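UDP-N-acetylglucosamine 2-epimerase (Methanocaldococcus jannaschii, PDB 4NES) probably catalyses, as a homodimer of GT-B fold, the reversible epimerisation at C-2 of UDP-N-acetylglucosamine to UDP-N-acetylmannosamine. Local coordinates at residues E79-L82 with L83-P87; S122-R125 with N126-E129; T147-A150 with K151-L155; R243-K246 with R247-F251; E310-E313 with T314-G318. One frame throughout, in Å; residues are numbered along the deposited sequence.

Contact 1. Residues E79-L82 with L83-P87; sequences EKVL and LKEKP
The carboxylate of Glu79 is the flat group of this contact: CD1 of Leu83 stands over one face, 4.2 Å from CD of Glu79, while its two oxygens accept from Thr66 OG1 and from the backbone N of Gly68 and Glu69 of the second subunit. Glu79 and Leu83 run alongside each other. With its CG anti to the backbone N (chi1 -176°) and an extended chain, Glu79 lays its CG 3.8 Å from CD1 of Leu83. The puckered ring of Pro87 offers its CG and CD to one methyl of Leu82, and the two side chains meet at about a right angle, CD2 of Leu82 lying 3.7 Å from CG of Pro87. Backbone bonds close the last turns of helix 67-85: Leu83 N gives to Glu79 O (2.9 Å) and Glu85 N to Val81 O (2.8 Å). The turn ends at Lys86, whose phi is positive; its N still reaches Leu82 O (2.9 Å), but from above the carbonyl plane, 36° out of it. Val81 brings CG1 to 4.1 Å from CG of Glu85, whose carboxylate turns off to Lys2 and Tyr58. Beneath, Leu82 packs on Ile33 of strand 30-34 and on Val105 of helix 97-108. The C-terminal end of helix 67-85, in the first Rossmann-like domain, therefore joins an apolar underside to a dimer contact, and the negative charge of Glu79, set at the start of the same helix in the second subunit, is probably stabilised by the amides there.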
# COMPACT_ATOMS: atom_id res chain seq x y z
N GLU A 79 10.67 -6.84 -8.94
CA GLU A 79 10.03 -6.70 -10.24
C GLU A 79 10.87 -7.29 -11.36
O GLU A 79 10.32 -7.90 -12.28
CB GLU A 79 9.69 -5.25 -10.54
CG GLU A 79 8.93 -5.11 -11.84
CD GLU A 79 8.54 -3.70 -12.15
OE1 GLU A 79 9.46 -2.87 -12.33
OE2 GLU A 79 7.32 -3.42 -12.21
N LYS A 80 12.18 -7.13 -11.30
CA LYS A 80 13.06 -7.72 -12.31
C LYS A 80 12.87 -9.24 -12.38
O LYS A 80 12.76 -9.81 -13.47
CB LYS A 80 14.52 -7.40 -12.01
CG LYS A 80 14.90 -5.95 -12.24
CD LYS A 80 16.34 -5.71 -11.81
CE LYS A 80 16.74 -4.25 -11.95
NZ LYS A 80 18.10 -4.02 -11.39
N VAL A 81 12.80 -9.88 -11.22
CA VAL A 81 12.58 -11.32 -11.18
C VAL A 81 11.20 -11.71 -11.69
O VAL A 81 11.08 -12.63 -12.50
CB VAL A 81 12.78 -11.88 -9.77
CG1 VAL A 81 12.47 -13.37 -9.76
CG2 VAL A 81 14.20 -11.62 -9.29
N LEU A 82 10.16 -11.01 -11.24
CA LEU A 82 8.80 -11.39 -11.64
C LEU A 82 8.52 -11.15 -13.12
O LEU A 82 7.75 -11.89 -13.73
CB LEU A 82 7.75 -10.72 -10.76
CG LEU A 82 7.79 -11.10 -9.27
CD1 LEU A 82 6.63 -10.45 -8.53
CD2 LEU A 82 7.77 -12.62 -9.07
N LEU A 83 9.15 -10.12 -13.70
CA LEU A 83 9.05 -9.89 -15.14
C LEU A 83 9.69 -11.01 -15.96
O LEU A 83 9.25 -11.31 -17.07
CB LEU A 83 9.69 -8.55 -15.51
CG LEU A 83 8.85 -7.32 -15.19
CD1 LEU A 83 9.66 -6.05 -15.40
CD2 LEU A 83 7.59 -7.29 -16.03
N LYS A 84 10.73 -11.63 -15.40
CA LYS A 84 11.42 -12.72 -16.07
C LYS A 84 10.68 -14.04 -15.89
O LYS A 84 10.44 -14.76 -16.86
CB LYS A 84 12.84 -12.86 -15.55
CG LYS A 84 13.53 -14.11 -16.05
CD LYS A 84 14.90 -14.27 -15.41
CE LYS A 84 15.62 -15.46 -16.00
NZ LYS A 84 17.00 -15.57 -15.47
N GLU A 85 10.32 -14.34 -14.64
CA GLU A 85 9.77 -15.65 -14.30
C GLU A 85 8.27 -15.77 -14.52
O GLU A 85 7.76 -16.87 -14.74
CB GLU A 85 10.14 -16.02 -12.85
CG GLU A 85 11.63 -16.21 -12.63
CD GLU A 85 12.23 -17.36 -13.43
OE1 GLU A 85 11.48 -18.20 -13.98
OE2 GLU A 85 13.48 -17.44 -13.51
N LYS A 86 7.56 -14.65 -14.46
CA LYS A 86 6.12 -14.63 -14.71
C LYS A 86 5.30 -15.72 -14.01
O LYS A 86 4.59 -16.48 -14.66
CB LYS A 86 5.85 -14.62 -16.22
CG LYS A 86 6.51 -13.45 -16.93
CD LYS A 86 6.15 -13.40 -18.41
CE LYS A 86 6.56 -14.67 -19.14
NZ LYS A 86 8.03 -14.85 -19.23
N PRO A 87 5.39 -15.80 -12.67
CA PRO A 87 4.52 -16.75 -11.98
C PRO A 87 3.09 -16.26 -12.08
O PRO A 87 2.88 -15.07 -12.38
CB PRO A 87 4.99 -16.67 -10.52
CG PRO A 87 5.50 -15.26 -10.39
CD PRO A 87 6.15 -14.96 -11.72

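Contact 2. Residues S122-R125 with N126-E129; sequences SFDR and NMPE. With UD1 (uridine-diphosphate-N-acetylglucosamine), chain B.
Asp124 and Met127 (present as selenomethionine) face each other across a type I beta turn that leads into helix 128-138, with Met127 at the N-cap position. Met127 N closes the turn on Asp124 O at 2.7 Å with a nearly straight N-H (170°). This is the tight part: the two side chains cross at about a right angle, and Asp124, its CG swung anti to the backbone N (chi1 -166°), lays OD2 3.5 Å from CG of Met127. An ST turn precedes it, Ser122 OG accepting from Asp124 N (3.1 Å); the same OG lies 3.9 Å from SE of Met127. The looser, wetter side belongs to Asn126. Its amide stands almost upright to the Asp124 carboxylate, the planes 82° apart, and a water links them, donating to Asp124 OD1 (2.6 Å) and accepting only weakly from Asn126 ND2. With Asp124 replaced by an alanine, that water would probably lose its stronger partner, and CG of Met127 the carboxylate packed against it. Arg125 turns away to Glu157 and, weakly, to His138 of the second subunit. The turn thus delivers helix 128-138 to the sugar end of the substrate pocket, where Glu129, also paired with Arg208, takes a hydrogen bond on OE2 from O3' of UDP-N-acetylglucosamine at 2.7 Å.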
# COMPACT_ATOMS: atom_id res chain seq x y z
N SER A 122 -3.73 -4.88 15.05
CA SER A 122 -3.48 -4.29 16.36
C SER A 122 -4.23 -2.96 16.49
O SER A 122 -4.44 -2.47 17.60
CB SER A 122 -1.99 -4.02 16.54
OG SER A 122 -1.59 -2.96 15.68
N PHE A 123 -4.61 -2.39 15.35
CA PHE A 123 -5.23 -1.06 15.27
C PHE A 123 -4.32 0.05 15.79
O PHE A 123 -4.77 1.12 16.21
CB PHE A 123 -6.61 -1.05 15.94
CG PHE A 123 -7.53 -2.08 15.36
CD1 PHE A 123 -8.01 -1.95 14.07
CD2 PHE A 123 -7.89 -3.19 16.10
CE1 PHE A 123 -8.85 -2.91 13.53
CE2 PHE A 123 -8.73 -4.16 15.56
CZ PHE A 123 -9.22 -4.00 14.27
N ASP A 124 -3.03 -0.25 15.76
CA ASP A 124 -1.98 0.72 15.99
C ASP A 124 -1.43 0.98 14.59
O ASP A 124 -0.25 0.72 14.34
CB ASP A 124 -0.89 0.09 16.86
CG ASP A 124 0.08 1.11 17.44
OD1 ASP A 124 0.08 2.28 16.99
OD2 ASP A 124 0.84 0.72 18.34
N ARG A 125 -2.27 1.49 13.69
CA ARG A 125 -1.89 1.66 12.28
C ARG A 125 -0.76 2.68 12.10
O ARG A 125 -0.44 3.09 10.98
CB ARG A 125 -3.11 1.96 11.38
CG ARG A 125 -2.96 1.44 9.94
CD ARG A 125 -4.21 1.64 9.07
NE ARG A 125 -5.21 0.59 9.28
CZ ARG A 125 -6.33 0.46 8.56
NH1 ARG A 125 -6.60 1.31 7.58
NH2 ARG A 125 -7.18 -0.53 8.84
N ASN A 126 -0.14 3.06 13.21
CA ASN A 126 1.11 3.80 13.20
C ASN A 126 2.36 2.87 13.20
O ASN A 126 3.45 3.32 12.84
CB ASN A 126 1.15 4.80 14.37
CG ASN A 126 0.01 5.82 14.31
OD1 ASN A 126 -0.31 6.36 13.25
ND2 ASN A 126 -0.60 6.09 15.46
N MSE A 127 2.18 1.59 13.60
CA MSE A 127 3.21 0.52 13.56
C MSE A 127 3.57 0.16 12.11
O MSE A 127 2.67 0.03 11.30
CB MSE A 127 2.68 -0.79 14.21
CG MSE A 127 2.58 -0.90 15.77
SE MSE A 127 2.20 -2.75 16.48
CE MSE A 127 3.79 -3.62 15.72
N PRO A 128 4.87 -0.07 11.78
CA PRO A 128 5.10 -0.42 10.37
C PRO A 128 4.48 -1.76 9.98
O PRO A 128 4.04 -1.93 8.84
CB PRO A 128 6.63 -0.46 10.24
CG PRO A 128 7.14 -0.60 11.65
CD PRO A 128 6.13 0.06 12.54
N GLU A 129 4.43 -2.70 10.91
CA GLU A 129 3.82 -4.00 10.62
C GLU A 129 2.34 -3.88 10.32
O GLU A 129 1.84 -4.56 9.43
CB GLU A 129 4.02 -4.97 11.79
CG GLU A 129 5.45 -5.48 11.95
CD GLU A 129 6.36 -4.49 12.68
OE1 GLU A 129 5.91 -3.42 13.14
OE2 GLU A 129 7.56 -4.81 12.78
C1' UD1 B . 11.94 -7.16 10.83
C2' UD1 B . 10.49 -6.88 10.61
C3' UD1 B . 9.69 -7.26 11.76
C4' UD1 B . 9.91 -8.64 12.19
C5' UD1 B . 11.38 -8.93 12.33
C6' UD1 B . 11.66 -10.36 12.57
C7' UD1 B . 10.07 -4.87 9.07
C8' UD1 B . 9.88 -3.38 8.98
N2' UD1 B . 10.29 -5.42 10.39
O1' UD1 B . 12.39 -6.40 11.89
O3' UD1 B . 8.29 -7.06 11.46
O4' UD1 B . 9.25 -8.90 13.42
O5' UD1 B . 12.08 -8.58 11.15
O6' UD1 B . 12.77 -10.62 13.35
O7' UD1 B . 10.03 -5.57 8.06
N1 UD1 B . 20.04 -7.01 11.57
C2 UD1 B . 21.14 -7.77 11.56
N3 UD1 B . 21.16 -8.92 10.88
C4 UD1 B . 20.09 -9.34 10.19
C5 UD1 B . 18.93 -8.57 10.18
C6 UD1 B . 18.93 -7.39 10.90
O2 UD1 B . 22.13 -7.43 12.17
O4 UD1 B . 20.14 -10.52 9.51
C1B UD1 B . 20.00 -5.74 12.33
C2B UD1 B . 20.53 -4.57 11.60
O2' UD1 B . 21.17 -3.71 12.50
C3B UD1 B . 19.34 -3.94 11.08
C4B UD1 B . 18.36 -4.16 12.18
O4B UD1 B . 18.66 -5.43 12.72
O3B UD1 B . 19.49 -2.58 10.74
C5B UD1 B . 16.95 -4.14 11.71
O5B UD1 B . 16.66 -4.99 10.63
PA UD1 B . 15.30 -4.88 9.89
O1A UD1 B . 15.19 -3.50 9.31
O2A UD1 B . 15.25 -5.95 8.85
O3A UD1 B . 14.15 -5.01 10.93
PB UD1 B . 13.93 -6.08 12.09
O1B UD1 B . 14.06 -5.36 13.40
O2B UD1 B . 14.79 -7.29 11.89
O HOH W 1 0.40 4.52 18.31

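Contact 3. Residues T147-A150 with K151-L155; sequences TEIA and KNNLL
Lys151 NZ is gripped twice: by Glu161 in a salt bridge and by a water, 2.9 Å from NZ, that also donates to Glu148 OE1 at 2.8 Å. The two residues sit three apart in the first turns of helix 148-156, the crossover helix of a beta-alpha-beta unit between strands 142-145 and 164-166. Their side chains run the same way, yet Glu148 OE1 and Lys151 NZ stay 4.9 Å apart, so the water does the joining; the bend of Glu148 at chi2 (-70°) brings OE1 to 3.8 Å from CD of Lys151. Thr147 is the N-cap, its OG1 accepting from Ala150 N (3.2 Å). Regular backbone bonds follow, Lys151 N to Thr147 O first and Leu154 N to Ala150 O last of the four across this turn. Ala150 and Leu154 form the inner face, resting on Ala145 and Leu143 of strand 142-145, and the aliphatic chain of Lys151 lies on Ile164 and Val166. Toward the loop after strand 112-116, Asn153 spends its ND2 on the carbonyl of Gly119, and that same ND2 passes 4.1 Å from CG2 of Ile149.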
# COMPACT_ATOMS: atom_id res chain seq x y z
N THR A 147 -7.96 -16.92 11.99
CA THR A 147 -9.10 -17.03 12.89
C THR A 147 -10.30 -16.28 12.34
O THR A 147 -10.19 -15.47 11.41
CB THR A 147 -8.81 -16.38 14.26
OG1 THR A 147 -8.58 -14.98 14.07
CG2 THR A 147 -7.61 -17.00 14.94
N GLU A 148 -11.46 -16.51 12.95
CA GLU A 148 -12.66 -15.78 12.60
C GLU A 148 -12.57 -14.30 12.93
O GLU A 148 -13.14 -13.48 12.22
CB GLU A 148 -13.89 -16.41 13.27
CG GLU A 148 -14.16 -17.85 12.82
CD GLU A 148 -14.65 -17.96 11.38
OE1 GLU A 148 -15.02 -16.94 10.78
OE2 GLU A 148 -14.68 -19.09 10.87
N ILE A 149 -11.83 -13.95 13.99
CA ILE A 149 -11.56 -12.54 14.31
C ILE A 149 -10.87 -11.84 13.14
O ILE A 149 -11.26 -10.74 12.73
CB ILE A 149 -10.68 -12.40 15.57
CG1 ILE A 149 -11.48 -12.80 16.81
CG2 ILE A 149 -10.15 -10.98 15.69
CD1 ILE A 149 -12.80 -12.07 16.95
N ALA A 150 -9.86 -12.49 12.58
CA ALA A 150 -9.13 -11.95 11.44
C ALA A 150 -10.05 -11.82 10.22
O ALA A 150 -10.02 -10.81 9.52
CB ALA A 150 -7.93 -12.83 11.12
N LYS A 151 -10.88 -12.84 9.97
CA LYS A 151 -11.85 -12.75 8.87
C LYS A 151 -12.78 -11.56 9.07
O LYS A 151 -13.04 -10.80 8.13
CB LYS A 151 -12.67 -14.03 8.75
CG LYS A 151 -13.86 -13.87 7.81
CD LYS A 151 -14.47 -15.20 7.45
CE LYS A 151 -15.67 -15.00 6.52
NZ LYS A 151 -16.26 -16.31 6.10
N ASN A 152 -13.27 -11.38 10.28
CA ASN A 152 -14.17 -10.27 10.56
C ASN A 152 -13.48 -8.91 10.39
O ASN A 152 -14.10 -7.95 9.92
CB ASN A 152 -14.81 -10.42 11.94
CG ASN A 152 -15.86 -11.51 11.96
OD1 ASN A 152 -16.46 -11.83 10.93
ND2 ASN A 152 -16.10 -12.09 13.13
N ASN A 153 -12.21 -8.83 10.77
CA ASN A 153 -11.41 -7.63 10.50
C ASN A 153 -11.40 -7.29 9.01
O ASN A 153 -11.57 -6.12 8.62
CB ASN A 153 -9.98 -7.80 10.98
CG ASN A 153 -9.86 -7.76 12.48
OD1 ASN A 153 -10.77 -7.29 13.18
ND2 ASN A 153 -8.73 -8.22 12.99
N LEU A 154 -11.19 -8.30 8.18
CA LEU A 154 -11.16 -8.11 6.74
C LEU A 154 -12.52 -7.68 6.19
O LEU A 154 -12.61 -6.77 5.37
CB LEU A 154 -10.69 -9.39 6.06
CG LEU A 154 -9.25 -9.75 6.42
CD1 LEU A 154 -8.93 -11.18 6.08
CD2 LEU A 154 -8.28 -8.81 5.70
N LEU A 155 -13.59 -8.33 6.66
CA LEU A 155 -14.95 -7.98 6.21
C LEU A 155 -15.29 -6.53 6.57
O LEU A 155 -15.92 -5.82 5.77
CB LEU A 155 -15.98 -8.94 6.80
CG LEU A 155 -15.92 -10.38 6.29
CD1 LEU A 155 -16.88 -11.25 7.09
CD2 LEU A 155 -16.23 -10.45 4.80
O HOH W 2 -17.06 -17.06 8.80

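Contact 4. Residues R243-K246 with R247-F251; sequences RTKK and RLKEF. With UD1 (uridine-diphosphate-N-acetylglucosamine), chain B.
Arg243 and Arg247, one turn apart on helix 242-250 of the second Rossmann-like domain of this GT-B fold, are joined first through the backbone, Arg247 N giving to Arg243 O at 3.0 Å. Three like bonds follow along the helix, ending with Glu250 N to Lys246 O. Ion pairs come next. Asp213 takes Arg243 NH2 on one oxygen and Arg247 NE on the other, which probably offsets the two positive groups, and NH1 of Arg247 reaches OE1 of Glu250 at 2.8 Å; that OE1 accepts on its syn lone pair and lies 18° out of the Arg247 guanidinium plane. Apolar contact is made by Thr244 and Leu248, side by side, with CG2 3.8 Å from CD1; Thr244 OG1 is spent on Leu206 O, beside His207, the probable active-site residue. Lys245 and Lys249 also run alongside, their CE atoms 3.6 Å apart, but their ammonium ends spread to 5.4 Å between the NZ atoms. Ligand bonds leave the helix start. Arg243, extended from CG to NE, sends NH1 to O1B of the beta-phosphate of UDP-N-acetylglucosamine (2.9 Å, N-H...O 156°), and O3A lies at the guanidinium edge, in plane. A leucine in place of Arg243 would probably cost this phosphate oxygen its bond from NH1 and leave Asp213 with one arginine fewer. Lys246, bent at chi3 (70°), curls its NZ to the ribose, 2.9 Å from O2' of the ligand and weakly bonded to O3B.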
# COMPACT_ATOMS: atom_id res chain seq x y z
N ARG A 243 18.80 -6.12 16.09
CA ARG A 243 18.35 -4.73 16.20
C ARG A 243 18.46 -4.28 17.65
O ARG A 243 18.95 -3.19 17.96
CB ARG A 243 16.89 -4.62 15.76
CG ARG A 243 16.39 -3.20 15.64
CD ARG A 243 14.87 -3.14 15.63
NE ARG A 243 14.40 -1.82 15.21
CZ ARG A 243 14.00 -1.53 13.98
NH1 ARG A 243 13.98 -2.46 13.03
NH2 ARG A 243 13.62 -0.29 13.70
N THR A 244 17.99 -5.12 18.56
CA THR A 244 17.94 -4.79 19.97
C THR A 244 19.33 -4.68 20.59
O THR A 244 19.56 -3.79 21.41
CB THR A 244 17.10 -5.83 20.70
OG1 THR A 244 15.84 -5.93 20.02
CG2 THR A 244 16.88 -5.45 22.16
N LYS A 245 20.24 -5.55 20.18
CA LYS A 245 21.62 -5.45 20.65
C LYS A 245 22.21 -4.10 20.25
O LYS A 245 22.86 -3.43 21.06
CB LYS A 245 22.46 -6.59 20.07
CG LYS A 245 23.88 -6.64 20.63
CD LYS A 245 24.61 -7.90 20.21
CE LYS A 245 25.92 -8.05 20.95
NZ LYS A 245 26.60 -9.34 20.65
N LYS A 246 21.95 -3.70 19.01
CA LYS A 246 22.49 -2.45 18.46
C LYS A 246 21.93 -1.27 19.23
O LYS A 246 22.67 -0.34 19.60
CB LYS A 246 22.17 -2.34 16.97
CG LYS A 246 22.55 -1.00 16.35
CD LYS A 246 22.28 -1.00 14.86
CE LYS A 246 20.79 -0.99 14.57
NZ LYS A 246 20.55 -0.95 13.11
N ARG A 247 20.63 -1.30 19.50
CA ARG A 247 19.98 -0.22 20.25
C ARG A 247 20.42 -0.18 21.71
O ARG A 247 20.64 0.90 22.25
CB ARG A 247 18.46 -0.33 20.17
CG ARG A 247 17.88 -0.13 18.78
CD ARG A 247 18.16 1.27 18.26
NE ARG A 247 17.45 1.51 17.01
CZ ARG A 247 17.56 2.62 16.29
NH1 ARG A 247 18.36 3.60 16.70
NH2 ARG A 247 16.87 2.76 15.17
N LEU A 248 20.53 -1.34 22.35
CA LEU A 248 20.97 -1.39 23.74
C LEU A 248 22.35 -0.76 23.90
O LEU A 248 22.61 -0.06 24.88
CB LEU A 248 20.97 -2.82 24.28
CG LEU A 248 19.58 -3.37 24.60
CD1 LEU A 248 19.64 -4.88 24.73
CD2 LEU A 248 19.04 -2.74 25.88
N LYS A 249 23.24 -1.02 22.94
CA LYS A 249 24.57 -0.43 22.98
C LYS A 249 24.52 1.06 22.69
O LYS A 249 25.24 1.85 23.30
CB LYS A 249 25.50 -1.14 21.99
CG LYS A 249 25.82 -2.58 22.38
CD LYS A 249 26.49 -3.32 21.23
CE LYS A 249 26.97 -4.69 21.67
NZ LYS A 249 28.12 -4.59 22.61
N GLU A 250 23.65 1.45 21.75
CA GLU A 250 23.50 2.86 21.40
C GLU A 250 23.04 3.70 22.60
O GLU A 250 23.49 4.83 22.80
CB GLU A 250 22.51 3.03 20.25
CG GLU A 250 22.16 4.48 19.96
CD GLU A 250 21.17 4.64 18.83
OE1 GLU A 250 20.63 3.61 18.36
OE2 GLU A 250 20.94 5.79 18.40
N PHE A 251 22.16 3.12 23.41
CA PHE A 251 21.57 3.82 24.55
C PHE A 251 22.30 3.53 25.86
O PHE A 251 21.81 3.89 26.93
CB PHE A 251 20.09 3.46 24.68
CG PHE A 251 19.26 3.86 23.48
CD1 PHE A 251 19.56 5.01 22.77
CD2 PHE A 251 18.21 3.07 23.06
CE1 PHE A 251 18.80 5.38 21.67
CE2 PHE A 251 17.46 3.42 21.95
CZ PHE A 251 17.75 4.58 21.26
C1' UD1 B . 11.94 -7.16 10.83
C2' UD1 B . 10.49 -6.88 10.61
C3' UD1 B . 9.69 -7.26 11.76
C4' UD1 B . 9.91 -8.64 12.19
C5' UD1 B . 11.38 -8.93 12.33
C6' UD1 B . 11.66 -10.36 12.57
C7' UD1 B . 10.07 -4.87 9.07
C8' UD1 B . 9.88 -3.38 8.98
N2' UD1 B . 10.29 -5.42 10.39
O1' UD1 B . 12.39 -6.40 11.89
O3' UD1 B . 8.29 -7.06 11.46
O4' UD1 B . 9.25 -8.90 13.42
O5' UD1 B . 12.08 -8.58 11.15
O6' UD1 B . 12.77 -10.62 13.35
O7' UD1 B . 10.03 -5.57 8.06
N1 UD1 B . 20.04 -7.01 11.57
C2 UD1 B . 21.14 -7.77 11.56
N3 UD1 B . 21.16 -8.92 10.88
C4 UD1 B . 20.09 -9.34 10.19
C5 UD1 B . 18.93 -8.57 10.18
C6 UD1 B . 18.93 -7.39 10.90
O2 UD1 B . 22.13 -7.43 12.17
O4 UD1 B . 20.14 -10.52 9.51
C1B UD1 B . 20.00 -5.74 12.33
C2B UD1 B . 20.53 -4.57 11.60
O2' UD1 B . 21.17 -3.71 12.50
C3B UD1 B . 19.34 -3.94 11.08
C4B UD1 B . 18.36 -4.16 12.18
O4B UD1 B . 18.66 -5.43 12.72
O3B UD1 B . 19.49 -2.58 10.74
C5B UD1 B . 16.95 -4.14 11.71
O5B UD1 B . 16.66 -4.99 10.63
PA UD1 B . 15.30 -4.88 9.89
O1A UD1 B . 15.19 -3.50 9.31
O2A UD1 B . 15.25 -5.95 8.85
O3A UD1 B . 14.15 -5.01 10.93
PB UD1 B . 13.93 -6.08 12.09
O1B UD1 B . 14.06 -5.36 13.40
O2B UD1 B . 14.79 -7.29 11.89

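Contact 5. Residues E310-E313 with T314-G318; sequences ERPE and TVEVG
Thr314 reaches back to Arg311 with both of its donors. The hydroxyl OG1 gives to Arg311 O at 2.8 Å, almost in line with the C=O bond (175°), while the backbone N of Thr314 comes to the same oxygen from well above the carbonyl plane, 3.2 Å away. A chi1 of 62° turns OG1 back over the chain to make this possible, and Asn320 ND2 also bonds to OG1. Further backbone bonds carry the turn on: Glu316 N lies in the carbonyl plane of Pro312 O at 2.8 Å, and Val317 N meets Glu313 O at 2.9 Å. They make up the short helix 313-316, which links strands 302-304 and 320-322 of the second Rossmann-like domain and ends in a Schellman motif at Gly318, whose phi is positive and whose N, among the bonds back into the last turn, gives to Val315 O. Among the van der Waals contacts, Glu316 runs beside Pro312 and sets OE2 3.9 Å from CB of the proline. Both methyls of Val317 sit 3.4 Å from Glu313 O. Charged contacts gather ahead of the helix, where the side chain of Arg311 lies about 6 Å from the bound UDP. Arg311 holds Glu310 OE2 in its guanidinium plane through NH1 (2.9 Å), although the carboxylate is met from above, 42° out of its own plane. Arg306 pairs with the same oxygen, and NH2 of Arg311 goes to Glu293.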
# COMPACT_ATOMS: atom_id res chain seq x y z
N GLU A 310 -1.90 -7.94 17.88
CA GLU A 310 -2.70 -8.30 16.72
C GLU A 310 -3.11 -9.77 16.79
O GLU A 310 -3.72 -10.29 15.87
CB GLU A 310 -2.02 -7.96 15.39
CG GLU A 310 -0.64 -8.55 15.18
CD GLU A 310 0.38 -7.93 16.10
OE1 GLU A 310 0.64 -6.71 15.98
OE2 GLU A 310 0.90 -8.67 16.95
N ARG A 311 -2.78 -10.42 17.90
CA ARG A 311 -3.37 -11.73 18.18
C ARG A 311 -4.11 -11.70 19.51
O ARG A 311 -3.68 -12.32 20.50
CB ARG A 311 -2.38 -12.92 18.03
CG ARG A 311 -0.98 -12.72 18.60
CD ARG A 311 -0.06 -11.99 17.62
NE ARG A 311 0.29 -12.76 16.43
CZ ARG A 311 1.04 -12.30 15.44
NH1 ARG A 311 1.49 -11.05 15.47
NH2 ARG A 311 1.32 -13.07 14.39
N PRO A 312 -5.24 -10.97 19.55
CA PRO A 312 -6.00 -10.77 20.78
C PRO A 312 -6.61 -12.06 21.29
O PRO A 312 -7.00 -12.09 22.45
CB PRO A 312 -7.10 -9.79 20.35
CG PRO A 312 -7.25 -10.04 18.89
CD PRO A 312 -5.87 -10.27 18.42
N GLU A 313 -6.69 -13.08 20.45
CA GLU A 313 -7.26 -14.36 20.86
C GLU A 313 -6.44 -14.96 22.02
O GLU A 313 -6.98 -15.63 22.89
CB GLU A 313 -7.36 -15.33 19.67
CG GLU A 313 -7.73 -14.64 18.34
CD GLU A 313 -6.54 -13.99 17.68
OE1 GLU A 313 -5.46 -14.08 18.28
OE2 GLU A 313 -6.65 -13.39 16.55
N THR A 314 -5.14 -14.69 22.05
CA THR A 314 -4.30 -15.18 23.14
C THR A 314 -4.67 -14.54 24.48
O THR A 314 -4.59 -15.18 25.53
CB THR A 314 -2.81 -14.94 22.87
OG1 THR A 314 -2.57 -13.53 22.77
CG2 THR A 314 -2.40 -15.63 21.58
N VAL A 315 -5.06 -13.27 24.45
CA VAL A 315 -5.52 -12.61 25.65
C VAL A 315 -6.92 -13.09 25.98
O VAL A 315 -7.23 -13.37 27.14
CB VAL A 315 -5.51 -11.07 25.49
CG1 VAL A 315 -6.08 -10.39 26.73
CG2 VAL A 315 -4.08 -10.57 25.23
N GLU A 316 -7.75 -13.24 24.94
CA GLU A 316 -9.15 -13.66 25.09
C GLU A 316 -9.27 -15.04 25.77
O GLU A 316 -10.12 -15.23 26.63
CB GLU A 316 -9.92 -13.56 23.73
CG GLU A 316 -9.89 -12.13 23.04
CD GLU A 316 -10.88 -11.92 21.85
OE1 GLU A 316 -12.09 -11.80 22.12
OE2 GLU A 316 -10.45 -11.84 20.65
N VAL A 317 -8.39 -15.99 25.43
CA VAL A 317 -8.45 -17.33 26.03
C VAL A 317 -7.71 -17.44 27.37
O VAL A 317 -7.79 -18.47 28.04
CB VAL A 317 -7.95 -18.45 25.06
CG1 VAL A 317 -8.71 -18.40 23.75
CG2 VAL A 317 -6.44 -18.34 24.82
N GLY A 318 -7.00 -16.38 27.76
CA GLY A 318 -6.37 -16.29 29.07
C GLY A 318 -4.89 -16.63 29.10
O GLY A 318 -4.27 -16.70 30.17

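All five contacts are local and follow one another along the chain; none nests in or crosses another, and each closes no more than a helix turn or a beta turn. Contact 1 stands apart at the far end of helix 67-85. Contacts 2 and 3 continue through the first domain and touch where Phe123 CZ lies 3.8 Å from Asn153 OD1. Contacts 4 and 5 belong to the second domain. Contact 4 meets UDP-N-acetylglucosamine across the cleft from contact 2, their nearest atoms about 7 Å apart. Contact 5 returns to the first domain: Glu310 packs on Ser122 of contact 2, and Glu313 and Glu316 lie against Thr147 and Ile149 of contact 3.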